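Long-range contacts in dual function macrocyclase-peptidase POPB (Galerina marginata, PDB 5N4B), which cleaves peptide bonds after proline and macrocyclises the trimmed precursor peptide in the biosynthesis of the amanitin toxins: residues Thr462-Glu467 with Ile474-Val479; Ile493-Gly498 with Ala521-Pro526; Pro526-Gly531 with Val548-Asp553; Lys571-Gly576 with Phe596-Pro601. The protein carries 1 engineered substitution. All coordinates share one frame; numbering follows the deposited sequence.

Contact 1 of 4, residues Thr462-Glu467 with Ile474-Val479; sequences TQVWYE and IPMFIV
Tyr466 and Ile474 form the tightest part of this antiparallel pairing. CG of Tyr466 takes the crowded position between its backbone N and carbonyl carbon (chi1 68°), which swings the ring across to the neighbouring strand until CB of Ile474 sits over one ring face, 3.8 Å from the centroid and offset toward the rim. Beyond it, CG2 of Ile474 comes within 3.4 Å of Tyr466 OH, and that hydroxyl is hydrogen-bonded to Asp553 O on helix 548-563. Met476, its chain bent at the thioether, brings CE to 4.0 Å from CD1 of the same ring in an oblique Met-aromatic contact. Val464 CG2 meets Ile478 CD1 farther along this face, where Phe560 and Leu561 of helix 548-563 pack on Met476 and Tyr566 touches Val464.

The face carrying Gln463, Trp465, Pro475 and Phe477 is looser toward the end where Trp465 is exposed at the surface. Pro475 still lies beneath the indole, CB 3.6 Å from the centroid of the six-membered ring and almost exactly on its normal, a CH-pi contact. Next to it the extended Gln463 runs alongside Phe477, amide and ring planes 17° apart, and its NE2 bonds to Asn380 O. On the other face, at the Thr462 end, a water bridges Thr462 OG1 and Ile478 O.

Six backbone hydrogen bonds tie the strands through the pairs Thr462-Ile478, Val464-Met476 and Tyr466-Ile474, the bond from Met476 N to Val464 O being the most bent (144°). The arrangement is a beta hairpin, whose strand 459-467 forms one outer edge of the eight-stranded sheet of the alpha/beta-hydrolase domain.

Contact 2 of 4, residues Ile493-Gly498 with Ala521-Pro526; sequences IQYGYG and AIFAVP
Strands 493-495 and 522-526 run parallel as the two beta members of a beta-alpha-beta crossover in the alpha/beta-hydrolase sheet, with helix 510-519 as the connection. Three bonds join them: Ile493 N to Ile522 O, Ala524 N to Ile493 O and Tyr495 N to Ala524 O, the last lying almost along the carbonyl axis (177°).

Phe523 carries the side-chain contact. Its CB stands 4.2 Å from Ile493 O, and with CG anti to the backbone N (chi1 -175°) the ring leans over the neighbouring strand. CD1 then comes to 3.4 Å from Ile493 O, and CG2 of Ile493 meets the ring edge in plane. Farther out, CE1 and CZ both reach CB of Tyr495, CE1 at 3.8 Å. Ile512 and Leu516 of the connecting helix also pack against this ring.

Tyr495 turns its own ring away from strand 522-526 toward the active site, and its OH is hydrogen-bonded to the backbone of the bound peptide; its side chain is about 8 Å from that of Ala578, the engineered residue at the catalytic serine position. Where the strands diverge, one water donates to both Tyr495 O, at 2.8 Å, and Pro526 O, at 2.7 Å.

Contact 3 of 4, residues Pro526-Gly531 with Val548-Asp553; sequences PSIRGG and VNTFDD
After strand 522-526 the chain makes an inverse gamma turn centred on Ser527 and a type II beta turn from Ile528 to Gly531, which brings the backbone of Arg529 up against the first turns of helix 548-563. Asp553 receives it. Its OD2 is gripped twice: the amide N of Arg529 approaches the anti lone pair at 3.0 Å, and NE of the same residue comes in to the syn lone pair at the same length. NH2 of Arg529 completes a side-on salt bridge by reaching the syn lone pair of OD1 at 2.8 Å. A bend at chi3 (-70°) folds the arginine chain back toward the helix, and the guanidinium and carboxylate lie nearly coplanar, 15° apart.

One face of the guanidinium rests on Asn549. CB of that residue is over the centre of the group, and its amide is stacked within 10° of parallel, with ND2 bonded to Gly541 O. The contact joins the loop that follows strand 522-526 of the alpha/beta-hydrolase sheet to helix 548-563, which packs against that sheet. NH1 of Arg529 forms a second salt bridge with Asp470, and Ser468 is hydrogen-bonded to Asp553 OD1; so many donors and charges would be expected to keep the buried carboxylate ionised.

Thr550 donates its OG1 proton to Arg529 O at 2.8 Å from above the carbonyl plane. Its CG2 meets CD1 of Ile528 at 3.7 Å. The other branch of that isoleucine, CG2, presses on CB of Asp553 at 3.6 Å, so the apolar contact runs directly beside the salt bridge.

Contact 4 of 4, residues Lys571-Gly576 with Phe596-Pro601; sequences KVAING and FGAAVP
Two side-chain torsions set up the contact: CG1 of Ile574 occupies the crowded position between its backbone N and carbonyl carbon (chi1 53°), while CG of Asn575 stands anti to its backbone N (chi1 178°). The first places CD1 of Ile574 squarely over the Phe596 ring, 3.8 Å from the centroid and 4° off the normal. CG2 of the same isoleucine touches ring atom CE1 at 3.5 Å, so two branches of one residue bear on the phenylalanine. Closer to the strand, CG1 of Ile574 meets CB of Ala599.

The second torsion carries the Asn575 amide alongside Val600. Its ND2 donates to Val600 O at 2.8 Å, on a lone pair of that carbonyl and near the plane of the amide, and passes CG1 of the valine at 3.7 Å. The same oxygen also takes a weak bond from Gly576 N. Glu602 accepts from ND2 as well, and Lys715 of helix 705-722 donates to OD1, so both ends of the buried amide are held.

The two strands are the parallel pair of a beta-alpha-beta unit whose connecting helix, 579-590, begins just past the nucleophile position in the alpha/beta-hydrolase fold. That position is Ala578 here, an engineered residue.

Between the backbones, Val600 N bonds to Ile574 O nearly along the carbonyl axis, whereas Ile574 N approaches Ala598 O from above its plane. Gly597 N, in the loop that leads into the strand, donates to Val572 O. Ala598 N is buried without a partner. On the face that carries Asn575 and Val600, the methyls of Ala573 and Ala598 meet at 3.9 Å.

In the fold
Contacts 1, 2 and 4 are alternate pairings across one mixed sheet, and only contact 3 leaves it, joining a loop to helix 548-563. Strand 473-481 of contact 1 bonds to strand 522-526 of contact 2 (Val479 N to Phe523 O), and strand 492-495 bonds in turn to 572-577 of contact 4. Contact 1 is antiparallel and lies at the sheet edge, mostly buried but with an exposed Trp465; contacts 2 and 4 are parallel, buried and closest to the catalytic centre. Contact 3 is also largely buried, but its strongest interaction is a salt bridge. It shares Pro526 with contact 2 and meets contact 1 through the backbone, where Ser527 N bonds to Pro475 O.

Contact 1 of 4, residues Thr462-Glu467 with Ile474-Val479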
loop_
_atom_site.group_PDB
_atom_site.type_symbol
_atom_site.label_atom_id
_atom_site.label_comp_id
_atom_site.label_asym_id
_atom_site.label_seq_id
_atom_site.Cartn_x
_atom_site.Cartn_y
_atom_site.Cartn_z
ATOM N N THR A 462 -19.515 12.170 -2.616
ATOM C CA THR A 462 -19.360 13.629 -2.655
ATOM C C THR A 462 -18.158 13.988 -1.797
ATOM O O THR A 462 -17.655 13.165 -1.031
ATOM C CB THR A 462 -20.555 14.402 -2.124
ATOM O OG1 THR A 462 -20.797 14.022 -0.749
ATOM C CG2 THR A 462 -21.807 14.136 -2.988
ATOM N N GLN A 463 -17.688 15.198 -1.934
ATOM C CA GLN A 463 -16.599 15.713 -1.141
ATOM C C GLN A 463 -17.085 16.950 -0.402
ATOM O O GLN A 463 -17.641 17.877 -1.019
ATOM C CB GLN A 463 -15.405 16.033 -2.035
ATOM C CG GLN A 463 -14.160 16.476 -1.283
ATOM C CD GLN A 463 -13.027 16.671 -2.269
ATOM O OE1 GLN A 463 -13.115 17.497 -3.180
ATOM N NE2 GLN A 463 -11.995 15.907 -2.094
ATOM N N VAL A 464 -16.901 16.942 0.895
ATOM C CA VAL A 464 -17.255 18.062 1.760
ATOM C C VAL A 464 -15.989 18.578 2.446
ATOM O O VAL A 464 -14.948 17.926 2.451
ATOM C CB VAL A 464 -18.330 17.675 2.784
ATOM C CG1 VAL A 464 -19.557 17.197 2.083
ATOM C CG2 VAL A 464 -17.837 16.639 3.753
ATOM N N TRP A 465 -16.040 19.799 2.975
ATOM C CA TRP A 465 -14.909 20.387 3.659
ATOM C C TRP A 465 -15.292 20.705 5.091
ATOM O O TRP A 465 -16.399 21.185 5.356
ATOM C CB TRP A 465 -14.420 21.661 2.954
ATOM C CG TRP A 465 -13.887 21.422 1.584
ATOM C CD1 TRP A 465 -14.606 21.192 0.451
ATOM C CD2 TRP A 465 -12.527 21.402 1.222
ATOM N NE1 TRP A 465 -13.751 20.983 -0.595
ATOM C CE2 TRP A 465 -12.463 21.143 -0.156
ATOM C CE3 TRP A 465 -11.350 21.588 1.924
ATOM C CZ2 TRP A 465 -11.219 21.058 -0.839
ATOM C CZ3 TRP A 465 -10.153 21.525 1.279
ATOM C CH2 TRP A 465 -10.091 21.264 -0.107
ATOM N N TYR A 466 -14.378 20.424 5.999
ATOM C CA TYR A 466 -14.552 20.724 7.427
ATOM C C TYR A 466 -13.307 21.443 7.930
ATOM O O TYR A 466 -12.295 21.531 7.256
ATOM C CB TYR A 466 -14.846 19.457 8.259
ATOM C CG TYR A 466 -13.686 18.496 8.363
ATOM C CD1 TYR A 466 -13.413 17.569 7.367
ATOM C CD2 TYR A 466 -12.870 18.494 9.476
ATOM C CE1 TYR A 466 -12.352 16.691 7.480
ATOM C CE2 TYR A 466 -11.823 17.622 9.581
ATOM C CZ TYR A 466 -11.571 16.721 8.598
ATOM O OH TYR A 466 -10.510 15.846 8.735
ATOM N N GLU A 467 -13.373 21.933 9.151
ATOM C CA GLU A 467 -12.298 22.730 9.738
ATOM C C GLU A 467 -11.688 21.974 10.904
ATOM O O GLU A 467 -12.410 21.441 11.758
ATOM C CB GLU A 467 -12.854 24.069 10.246
ATOM C CG GLU A 467 -11.826 25.048 10.689
ATOM C CD GLU A 467 -12.445 26.388 11.057
ATOM O OE1 GLU A 467 -13.358 26.826 10.325
ATOM O OE2 GLU A 467 -11.997 27.008 12.045
ATOM N N ILE A 474 -10.119 20.921 5.583
ATOM C CA ILE A 474 -9.763 19.555 5.206
ATOM C C ILE A 474 -10.909 19.026 4.359
ATOM O O ILE A 474 -12.069 19.101 4.790
ATOM C CB ILE A 474 -9.580 18.634 6.425
ATOM C CG1 ILE A 474 -8.687 19.214 7.527
ATOM C CG2 ILE A 474 -9.068 17.277 5.970
ATOM C CD1 ILE A 474 -7.311 19.384 7.211
ATOM N N PRO A 475 -10.659 18.428 3.195
ATOM C CA PRO A 475 -11.742 17.762 2.453
ATOM C C PRO A 475 -11.936 16.334 2.923
ATOM O O PRO A 475 -11.027 15.697 3.460
ATOM C CB PRO A 475 -11.225 17.748 1.005
ATOM C CG PRO A 475 -9.753 17.606 1.213
ATOM C CD PRO A 475 -9.359 18.319 2.480
ATOM N N MET A 476 -13.147 15.851 2.710
ATOM C CA MET A 476 -13.529 14.510 3.132
ATOM C C MET A 476 -14.501 13.941 2.106
ATOM O O MET A 476 -15.526 14.560 1.795
ATOM C CB MET A 476 -14.212 14.547 4.485
ATOM C CG MET A 476 -14.742 13.200 4.962
ATOM S SD MET A 476 -15.036 13.094 6.758
ATOM C CE MET A 476 -16.027 14.545 7.079
ATOM N N PHE A 477 -14.242 12.713 1.659
ATOM C CA PHE A 477 -15.210 12.003 0.824
ATOM C C PHE A 477 -16.276 11.359 1.695
ATOM O O PHE A 477 -15.978 10.818 2.763
ATOM C CB PHE A 477 -14.525 10.897 0.041
ATOM C CG PHE A 477 -13.522 11.370 -0.961
ATOM C CD1 PHE A 477 -13.911 12.124 -2.057
ATOM C CD2 PHE A 477 -12.192 11.037 -0.828
ATOM C CE1 PHE A 477 -12.962 12.525 -3.007
ATOM C CE2 PHE A 477 -11.243 11.431 -1.822
ATOM C CZ PHE A 477 -11.651 12.161 -2.873
ATOM N N ILE A 478 -17.534 11.467 1.252
ATOM C CA ILE A 478 -18.660 10.806 1.908
ATOM C C ILE A 478 -19.339 9.942 0.861
ATOM O O ILE A 478 -19.758 10.451 -0.189
ATOM C CB ILE A 478 -19.642 11.811 2.533
ATOM C CG1 ILE A 478 -18.905 12.584 3.647
ATOM C CG2 ILE A 478 -20.806 11.082 3.109
ATOM C CD1 ILE A 478 -19.777 13.612 4.445
ATOM N N VAL A 479 -19.472 8.651 1.149
ATOM C CA VAL A 479 -20.102 7.690 0.252
ATOM C C VAL A 479 -21.371 7.172 0.904
ATOM O O VAL A 479 -21.370 6.829 2.097
ATOM C CB VAL A 479 -19.167 6.514 -0.094
ATOM C CG1 VAL A 479 -19.804 5.629 -1.146
ATOM C CG2 VAL A 479 -17.820 7.042 -0.561
HETATM O O HOH W 1 -22.360 11.651 -0.531
#

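Contact 2 of 4, residues Ile493-Gly498 with Ala521-Pro526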
loop_
_atom_site.group_PDB
_atom_site.type_symbol
_atom_site.label_atom_id
_atom_site.label_comp_id
_atom_site.label_asym_id
_atom_site.label_seq_id
_atom_site.Cartn_x
_atom_site.Cartn_y
_atom_site.Cartn_z
ATOM N N ILE A 493 -18.812 4.756 8.938
ATOM C CA ILE A 493 -17.486 4.181 9.078
ATOM C C ILE A 493 -16.510 5.166 8.488
ATOM O O ILE A 493 -16.621 5.541 7.310
ATOM C CB ILE A 493 -17.350 2.794 8.478
ATOM C CG1 ILE A 493 -17.977 1.811 9.477
ATOM C CG2 ILE A 493 -15.904 2.477 8.274
ATOM C CD1 ILE A 493 -19.399 1.861 9.671
ATOM N N GLN A 494 -15.581 5.613 9.322
ATOM C CA GLN A 494 -14.602 6.634 8.976
ATOM C C GLN A 494 -13.233 5.979 8.917
ATOM O O GLN A 494 -12.767 5.395 9.908
ATOM C CB GLN A 494 -14.634 7.772 9.995
ATOM C CG GLN A 494 -13.664 8.875 9.748
ATOM C CD GLN A 494 -13.754 9.965 10.752
ATOM O OE1 GLN A 494 -14.831 10.517 10.951
ATOM N NE2 GLN A 494 -12.660 10.271 11.437
ATOM N N TYR A 495 -12.597 6.081 7.761
ATOM C CA TYR A 495 -11.373 5.356 7.468
ATOM C C TYR A 495 -10.238 6.333 7.299
ATOM O O TYR A 495 -10.421 7.402 6.717
ATOM C CB TYR A 495 -11.555 4.579 6.152
ATOM C CG TYR A 495 -10.405 3.699 5.771
ATOM C CD1 TYR A 495 -10.054 2.619 6.559
ATOM C CD2 TYR A 495 -9.669 3.947 4.649
ATOM C CE1 TYR A 495 -8.962 1.803 6.243
ATOM C CE2 TYR A 495 -8.580 3.138 4.314
ATOM C CZ TYR A 495 -8.235 2.070 5.121
ATOM O OH TYR A 495 -7.158 1.250 4.799
ATOM N N GLY A 496 -9.061 5.976 7.771
ATOM C CA GLY A 496 -7.906 6.828 7.584
ATOM C C GLY A 496 -6.596 6.069 7.612
ATOM O O GLY A 496 -6.506 4.929 8.072
ATOM N N TYR A 497 -5.569 6.761 7.125
ATOM C CA TYR A 497 -4.193 6.282 7.189
ATOM C C TYR A 497 -3.365 7.355 7.879
ATOM O O TYR A 497 -2.988 7.170 9.040
ATOM C CB TYR A 497 -3.659 5.914 5.800
ATOM C CG TYR A 497 -2.285 5.333 5.831
ATOM C CD1 TYR A 497 -2.066 4.018 6.274
ATOM C CD2 TYR A 497 -1.176 6.067 5.407
ATOM C CE1 TYR A 497 -0.788 3.480 6.273
ATOM C CE2 TYR A 497 0.077 5.529 5.415
ATOM C CZ TYR A 497 0.276 4.237 5.848
ATOM O OH TYR A 497 1.545 3.676 5.828
ATOM N N GLY A 498 -3.121 8.487 7.230
ATOM C CA GLY A 498 -2.647 9.677 7.913
ATOM C C GLY A 498 -1.147 9.802 8.082
ATOM O O GLY A 498 -0.668 10.163 9.159
ATOM N N ALA A 521 -25.750 3.018 6.067
ATOM C CA ALA A 521 -24.634 3.693 6.714
ATOM C C ALA A 521 -23.884 4.490 5.663
ATOM O O ALA A 521 -24.128 4.358 4.475
ATOM C CB ALA A 521 -23.694 2.664 7.352
ATOM N N ILE A 522 -22.970 5.351 6.115
ATOM C CA ILE A 522 -22.140 6.133 5.204
ATOM C C ILE A 522 -20.670 5.772 5.453
ATOM O O ILE A 522 -20.307 5.262 6.523
ATOM C CB ILE A 522 -22.387 7.637 5.351
ATOM C CG1 ILE A 522 -21.845 8.179 6.670
ATOM C CG2 ILE A 522 -23.864 7.976 5.167
ATOM C CD1 ILE A 522 -21.991 9.666 6.842
ATOM N N PHE A 523 -19.825 5.987 4.425
ATOM C CA PHE A 523 -18.381 5.776 4.508
ATOM C C PHE A 523 -17.711 7.128 4.313
ATOM O O PHE A 523 -17.998 7.840 3.362
ATOM C CB PHE A 523 -17.945 4.824 3.404
ATOM C CG PHE A 523 -16.524 4.398 3.408
ATOM C CD1 PHE A 523 -15.995 3.747 4.501
ATOM C CD2 PHE A 523 -15.756 4.575 2.283
ATOM C CE1 PHE A 523 -14.680 3.300 4.507
ATOM C CE2 PHE A 523 -14.420 4.151 2.303
ATOM C CZ PHE A 523 -13.907 3.536 3.397
ATOM N N ALA A 524 -16.807 7.474 5.213
ATOM C CA ALA A 524 -16.183 8.783 5.248
ATOM C C ALA A 524 -14.678 8.622 5.183
ATOM O O ALA A 524 -14.100 7.856 5.956
ATOM C CB ALA A 524 -16.570 9.524 6.523
ATOM N N VAL A 525 -14.032 9.408 4.321
ATOM C CA VAL A 525 -12.579 9.317 4.102
ATOM C C VAL A 525 -11.982 10.710 4.140
ATOM O O VAL A 525 -11.916 11.391 3.102
ATOM C CB VAL A 525 -12.248 8.637 2.772
ATOM C CG1 VAL A 525 -10.754 8.421 2.635
ATOM C CG2 VAL A 525 -12.974 7.288 2.644
ATOM N N PRO A 526 -11.621 11.213 5.315
ATOM C CA PRO A 526 -11.049 12.561 5.418
ATOM C C PRO A 526 -9.603 12.567 4.961
ATOM O O PRO A 526 -8.797 11.699 5.313
ATOM C CB PRO A 526 -11.166 12.889 6.904
ATOM C CG PRO A 526 -11.123 11.549 7.582
ATOM C CD PRO A 526 -11.827 10.607 6.642
HETATM O O HOH W 2 -8.830 8.999 5.083
#

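Contact 3 of 4, residues Pro526-Gly531 with Val548-Asp553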
loop_
_atom_site.group_PDB
_atom_site.type_symbol
_atom_site.label_atom_id
_atom_site.label_comp_id
_atom_site.label_asym_id
_atom_site.label_seq_id
_atom_site.Cartn_x
_atom_site.Cartn_y
_atom_site.Cartn_z
ATOM N N PRO A 526 -11.621 11.213 5.315
ATOM C CA PRO A 526 -11.049 12.561 5.418
ATOM C C PRO A 526 -9.603 12.567 4.961
ATOM O O PRO A 526 -8.797 11.699 5.313
ATOM C CB PRO A 526 -11.166 12.889 6.904
ATOM C CG PRO A 526 -11.123 11.549 7.582
ATOM C CD PRO A 526 -11.827 10.607 6.642
ATOM N N SER A 527 -9.239 13.609 4.210
ATOM C CA SER A 527 -7.898 13.753 3.666
ATOM C C SER A 527 -6.996 14.458 4.684
ATOM O O SER A 527 -6.471 15.537 4.442
ATOM C CB SER A 527 -7.939 14.548 2.366
ATOM O OG SER A 527 -8.899 14.015 1.445
ATOM N N ILE A 528 -6.736 13.772 5.789
ATOM C CA ILE A 528 -6.037 14.387 6.921
ATOM C C ILE A 528 -4.559 14.635 6.608
ATOM O O ILE A 528 -3.922 13.940 5.798
ATOM C CB ILE A 528 -6.223 13.529 8.170
ATOM C CG1 ILE A 528 -5.529 12.180 8.018
ATOM C CG2 ILE A 528 -7.696 13.411 8.485
ATOM C CD1 ILE A 528 -5.838 11.216 9.175
ATOM N N ARG A 529 -4.009 15.630 7.291
ATOM C CA ARG A 529 -2.597 15.955 7.170
ATOM C C ARG A 529 -1.735 14.791 7.619
ATOM O O ARG A 529 -2.165 13.949 8.415
ATOM C CB ARG A 529 -2.281 17.223 7.950
ATOM C CG ARG A 529 -2.759 18.483 7.250
ATOM C CD ARG A 529 -2.563 19.708 8.074
ATOM N NE ARG A 529 -3.470 19.705 9.198
ATOM C CZ ARG A 529 -3.543 20.642 10.121
ATOM N NH1 ARG A 529 -2.696 21.671 10.120
ATOM N NH2 ARG A 529 -4.440 20.532 11.067
ATOM N N GLY A 530 -0.528 14.728 7.070
ATOM C CA GLY A 530 0.308 13.567 7.084
ATOM C C GLY A 530 0.204 12.733 5.812
ATOM O O GLY A 530 1.166 12.083 5.409
ATOM N N GLY A 531 -0.959 12.752 5.161
ATOM C CA GLY A 531 -1.049 12.219 3.821
ATOM C C GLY A 531 -0.382 13.101 2.790
ATOM O O GLY A 531 0.124 14.182 3.096
ATOM N N VAL A 548 0.640 15.469 15.833
ATOM C CA VAL A 548 -0.626 15.654 16.544
ATOM C C VAL A 548 -1.710 16.184 15.606
ATOM O O VAL A 548 -2.890 15.889 15.803
ATOM C CB VAL A 548 -0.450 16.546 17.786
ATOM C CG1 VAL A 548 -0.067 17.942 17.383
ATOM C CG2 VAL A 548 -1.757 16.611 18.591
ATOM N N ASN A 549 -1.336 16.925 14.546
ATOM C CA ASN A 549 -2.352 17.484 13.666
ATOM C C ASN A 549 -3.126 16.403 12.930
ATOM O O ASN A 549 -4.312 16.586 12.650
ATOM C CB ASN A 549 -1.727 18.400 12.635
ATOM C CG ASN A 549 -1.168 19.653 13.210
ATOM O OD1 ASN A 549 -1.492 20.089 14.308
ATOM N ND2 ASN A 549 -0.304 20.264 12.431
ATOM N N THR A 550 -2.468 15.285 12.623
ATOM C CA THR A 550 -3.164 14.157 11.992
ATOM C C THR A 550 -4.331 13.692 12.843
ATOM O O THR A 550 -5.436 13.437 12.338
ATOM C CB THR A 550 -2.177 13.033 11.792
ATOM O OG1 THR A 550 -1.078 13.478 10.952
ATOM C CG2 THR A 550 -2.839 11.866 11.178
ATOM N N PHE A 551 -4.078 13.550 14.145
ATOM C CA PHE A 551 -5.096 13.106 15.088
ATOM C C PHE A 551 -6.196 14.156 15.249
ATOM O O PHE A 551 -7.382 13.830 15.223
ATOM C CB PHE A 551 -4.450 12.767 16.437
ATOM C CG PHE A 551 -3.574 11.558 16.375
ATOM C CD1 PHE A 551 -2.254 11.656 16.022
ATOM C CD2 PHE A 551 -4.082 10.307 16.606
ATOM C CE1 PHE A 551 -1.447 10.537 15.907
ATOM C CE2 PHE A 551 -3.299 9.205 16.484
ATOM C CZ PHE A 551 -1.997 9.298 16.187
ATOM N N ASP A 552 -5.810 15.436 15.383
ATOM C CA ASP A 552 -6.795 16.498 15.457
ATOM C C ASP A 552 -7.673 16.519 14.199
ATOM O O ASP A 552 -8.884 16.714 14.284
ATOM C CB ASP A 552 -6.080 17.839 15.667
ATOM C CG ASP A 552 -5.485 17.999 17.088
ATOM O OD1 ASP A 552 -5.975 17.323 18.022
ATOM O OD2 ASP A 552 -4.571 18.836 17.247
ATOM N N ASP A 553 -7.084 16.328 13.031
ATOM C CA ASP A 553 -7.861 16.334 11.790
ATOM C C ASP A 553 -8.860 15.177 11.787
ATOM O O ASP A 553 -10.003 15.330 11.379
ATOM C CB ASP A 553 -6.938 16.224 10.570
ATOM C CG ASP A 553 -6.098 17.462 10.307
ATOM O OD1 ASP A 553 -6.325 18.487 10.950
ATOM O OD2 ASP A 553 -5.220 17.330 9.428
#

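Contact 4 of 4, residues Lys571-Gly576 with Phe596-Pro601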
loop_
_atom_site.group_PDB
_atom_site.type_symbol
_atom_site.label_atom_id
_atom_site.label_comp_id
_atom_site.label_asym_id
_atom_site.label_seq_id
_atom_site.Cartn_x
_atom_site.Cartn_y
_atom_site.Cartn_z
ATOM N N LYS A 571 -22.487 7.178 16.606
ATOM C CA LYS A 571 -22.501 6.149 15.581
ATOM C C LYS A 571 -21.429 6.332 14.508
ATOM O O LYS A 571 -21.613 5.891 13.389
ATOM C CB LYS A 571 -23.894 6.003 14.978
ATOM C CG LYS A 571 -25.006 5.585 16.000
ATOM C CD LYS A 571 -26.179 5.014 15.199
ATOM C CE LYS A 571 -27.423 4.656 16.034
ATOM N NZ LYS A 571 -27.040 3.977 17.312
ATOM N N VAL A 572 -20.312 6.968 14.862
ATOM C CA VAL A 572 -19.125 7.004 13.995
ATOM C C VAL A 572 -18.151 5.940 14.481
ATOM O O VAL A 572 -17.687 5.988 15.620
ATOM C CB VAL A 572 -18.438 8.372 13.982
ATOM C CG1 VAL A 572 -17.270 8.327 13.019
ATOM C CG2 VAL A 572 -19.409 9.514 13.609
ATOM N N ALA A 573 -17.841 4.985 13.631
ATOM C CA ALA A 573 -16.845 3.959 13.872
ATOM C C ALA A 573 -15.613 4.302 13.066
ATOM O O ALA A 573 -15.727 4.896 11.989
ATOM C CB ALA A 573 -17.337 2.590 13.442
ATOM N N ILE A 574 -14.449 3.951 13.573
ATOM C CA ILE A 574 -13.200 4.252 12.880
ATOM C C ILE A 574 -12.406 2.991 12.606
ATOM O O ILE A 574 -12.435 2.021 13.381
ATOM C CB ILE A 574 -12.332 5.308 13.599
ATOM C CG1 ILE A 574 -12.075 4.938 15.042
ATOM C CG2 ILE A 574 -12.976 6.706 13.488
ATOM C CD1 ILE A 574 -11.102 5.897 15.786
ATOM N N ASN A 575 -11.660 3.026 11.495
ATOM C CA ASN A 575 -10.891 1.889 11.020
ATOM C C ASN A 575 -9.672 2.400 10.267
ATOM O O ASN A 575 -9.732 3.446 9.605
ATOM C CB ASN A 575 -11.803 1.043 10.108
ATOM C CG ASN A 575 -11.137 -0.168 9.473
ATOM O OD1 ASN A 575 -11.294 -0.372 8.261
ATOM N ND2 ASN A 575 -10.445 -0.981 10.239
ATOM N N GLY A 576 -8.562 1.661 10.395
ATOM C CA GLY A 576 -7.331 1.966 9.673
ATOM C C GLY A 576 -6.323 0.885 9.979
ATOM O O GLY A 576 -6.494 0.110 10.924
ATOM N N PHE A 596 -16.505 8.351 19.386
ATOM C CA PHE A 596 -16.584 7.194 18.514
ATOM C C PHE A 596 -17.452 6.134 19.149
ATOM O O PHE A 596 -17.461 5.986 20.366
ATOM C CB PHE A 596 -15.190 6.623 18.322
ATOM C CG PHE A 596 -14.201 7.612 17.795
ATOM C CD1 PHE A 596 -14.345 8.103 16.516
ATOM C CD2 PHE A 596 -13.147 8.062 18.545
ATOM C CE1 PHE A 596 -13.463 9.035 16.001
ATOM C CE2 PHE A 596 -12.230 8.996 18.034
ATOM C CZ PHE A 596 -12.400 9.467 16.755
ATOM N N GLY A 597 -18.154 5.389 18.303
ATOM C CA GLY A 597 -18.982 4.275 18.740
ATOM C C GLY A 597 -18.312 2.928 18.599
ATOM O O GLY A 597 -18.774 1.960 19.202
ATOM N N ALA A 598 -17.239 2.838 17.811
ATOM C CA ALA A 598 -16.515 1.591 17.644
ATOM C C ALA A 598 -15.172 1.911 17.021
ATOM O O ALA A 598 -15.020 2.914 16.320
ATOM C CB ALA A 598 -17.227 0.582 16.757
ATOM N N ALA A 599 -14.214 1.015 17.241
ATOM C CA ALA A 599 -12.870 1.223 16.737
ATOM C C ALA A 599 -12.241 -0.096 16.334
ATOM O O ALA A 599 -12.270 -1.061 17.104
ATOM C CB ALA A 599 -12.003 1.913 17.798
ATOM N N VAL A 600 -11.655 -0.140 15.136
ATOM C CA VAL A 600 -11.007 -1.353 14.595
ATOM C C VAL A 600 -9.629 -0.963 14.066
ATOM O O VAL A 600 -9.487 -0.601 12.882
ATOM C CB VAL A 600 -11.863 -2.096 13.558
ATOM C CG1 VAL A 600 -11.075 -3.317 13.060
ATOM C CG2 VAL A 600 -13.148 -2.503 14.187
ATOM N N PRO A 601 -8.584 -0.970 14.915
ATOM C CA PRO A 601 -7.208 -0.762 14.438
ATOM C C PRO A 601 -6.611 -2.067 13.970
ATOM O O PRO A 601 -6.662 -3.062 14.706
ATOM C CB PRO A 601 -6.497 -0.214 15.677
ATOM C CG PRO A 601 -7.250 -0.860 16.819
ATOM C CD PRO A 601 -8.656 -1.106 16.383
#